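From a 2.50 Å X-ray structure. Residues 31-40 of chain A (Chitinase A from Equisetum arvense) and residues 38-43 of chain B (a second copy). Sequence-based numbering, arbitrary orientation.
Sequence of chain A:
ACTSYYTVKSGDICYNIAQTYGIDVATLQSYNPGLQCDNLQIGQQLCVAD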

# COMPACT_ATOMS: atom_id res chain seq x y z
N TYR A 31 1.94 12.21 5.17
CA TYR A 31 0.69 11.93 4.46
C TYR A 31 0.41 10.45 4.40
O TYR A 31 -0.66 10.05 4.01
CB TYR A 31 0.76 12.42 3.00
CG TYR A 31 0.71 13.91 2.75
CD1 TYR A 31 0.27 14.80 3.72
CD2 TYR A 31 1.05 14.40 1.51
CE1 TYR A 31 0.22 16.17 3.46
CE2 TYR A 31 1.00 15.75 1.23
CZ TYR A 31 0.58 16.63 2.20
OH TYR A 31 0.53 17.95 1.90
N ASN A 32 1.41 9.63 4.70
CA ASN A 32 1.28 8.19 4.54
C ASN A 32 1.81 7.47 5.80
O ASN A 32 2.97 7.00 5.81
CB ASN A 32 2.02 7.71 3.27
CG ASN A 32 1.45 8.30 1.99
OD1 ASN A 32 0.52 7.72 1.42
ND2 ASN A 32 2.01 9.44 1.52
N PRO A 33 0.97 7.38 6.86
CA PRO A 33 1.39 6.74 8.12
C PRO A 33 2.10 5.39 7.93
O PRO A 33 1.53 4.43 7.40
CB PRO A 33 0.06 6.57 8.87
CG PRO A 33 -0.77 7.74 8.41
CD PRO A 33 -0.43 7.87 6.94
N GLY A 34 3.37 5.32 8.33
CA GLY A 34 4.13 4.08 8.24
C GLY A 34 4.79 3.81 6.90
O GLY A 34 5.32 2.71 6.71
N LEU A 35 4.76 4.77 5.97
CA LEU A 35 5.49 4.63 4.68
C LEU A 35 6.89 4.10 4.88
O LEU A 35 7.53 4.46 5.86
CB LEU A 35 5.55 5.98 3.94
CG LEU A 35 6.28 6.02 2.61
CD1 LEU A 35 5.72 4.97 1.66
CD2 LEU A 35 6.19 7.39 1.96
N GLN A 36 7.34 3.21 4.01
CA GLN A 36 8.71 2.71 4.05
C GLN A 36 9.36 2.92 2.70
O GLN A 36 9.20 2.08 1.74
CB GLN A 36 8.77 1.22 4.37
CG GLN A 36 8.32 0.84 5.79
CD GLN A 36 8.17 -0.69 5.97
OE1 GLN A 36 7.38 -1.13 6.79
NE2 GLN A 36 8.90 -1.48 5.18
N CYS A 37 10.11 4.02 2.64
CA CYS A 37 10.69 4.44 1.35
C CYS A 37 11.70 3.43 0.82
O CYS A 37 11.92 3.35 -0.39
CB CYS A 37 11.26 5.86 1.47
SG CYS A 37 9.96 7.14 1.64
N ASP A 38 12.29 2.61 1.71
CA ASP A 38 13.24 1.55 1.26
C ASP A 38 12.57 0.37 0.63
O ASP A 38 13.25 -0.54 0.21
CB ASP A 38 14.18 1.06 2.36
CG ASP A 38 13.47 0.65 3.67
OD1 ASP A 38 12.23 0.57 3.77
OD2 ASP A 38 14.22 0.41 4.64
N ASN A 39 11.25 0.41 0.50
CA ASN A 39 10.45 -0.77 0.31
C ASN A 39 9.10 -0.46 -0.32
O ASN A 39 8.05 -0.90 0.15
CB ASN A 39 10.23 -1.42 1.67
CG ASN A 39 9.56 -2.78 1.58
OD1 ASN A 39 8.82 -3.16 2.49
ND2 ASN A 39 9.82 -3.53 0.49
N LEU A 40 9.14 0.33 -1.38
CA LEU A 40 7.94 0.69 -2.08
C LEU A 40 7.58 -0.47 -2.98
O LEU A 40 8.46 -1.11 -3.57
CB LEU A 40 8.20 1.90 -2.94
CG LEU A 40 8.53 3.19 -2.23
CD1 LEU A 40 8.89 4.26 -3.24
CD2 LEU A 40 7.34 3.60 -1.42
N ASP B 38 2.50 -8.35 9.39
CA ASP B 38 2.87 -7.18 10.22
C ASP B 38 3.19 -6.03 9.26
O ASP B 38 2.49 -5.00 9.27
CB ASP B 38 4.07 -7.46 11.17
CG ASP B 38 5.28 -8.23 10.50
OD1 ASP B 38 5.22 -8.80 9.35
OD2 ASP B 38 6.34 -8.25 11.19
N ASN B 39 4.17 -6.34 8.39
CA ASN B 39 4.81 -5.46 7.36
C ASN B 39 4.00 -5.15 6.07
O ASN B 39 4.46 -5.37 4.93
CB ASN B 39 6.13 -6.12 6.92
CG ASN B 39 7.11 -5.12 6.35
OD1 ASN B 39 7.83 -5.40 5.40
ND2 ASN B 39 7.12 -3.94 6.93
N LEU B 40 2.81 -4.63 6.26
CA LEU B 40 1.95 -4.35 5.12
C LEU B 40 2.27 -2.93 4.73
O LEU B 40 2.27 -2.03 5.57
CB LEU B 40 0.47 -4.53 5.49
CG LEU B 40 -0.05 -5.98 5.58
CD1 LEU B 40 -1.42 -5.97 6.22
CD2 LEU B 40 -0.06 -6.74 4.26
N GLN B 41 2.56 -2.73 3.46
CA GLN B 41 2.83 -1.37 3.03
C GLN B 41 1.53 -0.58 2.90
O GLN B 41 0.54 -1.05 2.32
CB GLN B 41 3.64 -1.39 1.72
CG GLN B 41 5.07 -1.93 1.84
CD GLN B 41 5.77 -1.49 3.13
OE1 GLN B 41 5.74 -0.30 3.53
NE2 GLN B 41 6.35 -2.46 3.82
N ILE B 42 1.53 0.61 3.47
CA ILE B 42 0.44 1.53 3.24
C ILE B 42 0.24 1.81 1.74
O ILE B 42 1.21 2.13 1.01
CB ILE B 42 0.63 2.85 3.98
CG1 ILE B 42 -0.59 3.72 3.69
CG2 ILE B 42 1.93 3.55 3.56
CD1 ILE B 42 -0.94 4.63 4.85
N GLY B 43 -1.01 1.63 1.29
CA GLY B 43 -1.40 1.71 -0.13
C GLY B 43 -1.10 0.50 -1.00
O GLY B 43 -1.36 0.53 -2.20
O HOH W 1 6.22 1.71 1.96

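What fills the apolar half of this contact? Ile B42, which has more of its surface covered than any other residue of either stretch, points its CA-to-CB bond toward chain A and lies against the turn there. CD1 of Ile B42 lies 3.9 Å from CD of Pro A33 and 3.6 Å from the Pro A33 carbonyl O, and CG2 of Ile B42 sits 3.9 Å from CA of Leu A35 and 4.4 Å from CB of Leu A35. A beta-branched, purely apolar side chain suits this place, because its methyl groups spread over the turn and bring no polar group of their own that would need a partner.

How is chain A shaped to receive that isoleucine? Residues Asn A32 to Leu A35 form a type II beta turn, closed by a hydrogen bond of 2.9 Å from N of Leu A35 to O of Asn A32. Pro A33 fits the second position, its ring already holding phi near the -47° found here. Gly A34 follows with phi 85° and psi 8°, where a CB would be jammed against the carbonyl O of Pro A33; the backbone itself calls for glycine. Asn A32 adds its CB, 4.2 Å from CG2 of Ile B42, while its amide is satisfied elsewhere in the structure.

What does Gln B41, second in covered surface, contribute? Its CA-to-CB bond runs sideways, but with chi1 and chi2 both m the side chain brings its amide close to chain A. OE1 of Gln B41 accepts a 2.6 Å hydrogen bond from a water, which also donates to O of Gln A36 at 3.0 Å and accepts from N of Gln A36 at 2.8 Å. One water thus joins the side chain of one copy to both backbone polar groups of a single residue in the other. NE2 of Gln B41 also lies 2.9 Å from OD1 of Asn A39, but the angle is too poor for a hydrogen bond.

Where do the chains bond directly? Gln A36, its CA-to-CB bond directed toward chain B, reaches out with chi1 m and chi2 t, and its OE1 accepts a weak hydrogen bond from ND2 of Asn B39: 2.8 Å long, but with an angle of only 124°. This weak bond ties the two amides directly, without a water. Together the stretches bury 365 Å², counting both sides, with Ile B42 and Gln B41 the most covered residues; apolar packing, a bridging water and a weak direct bond all contribute.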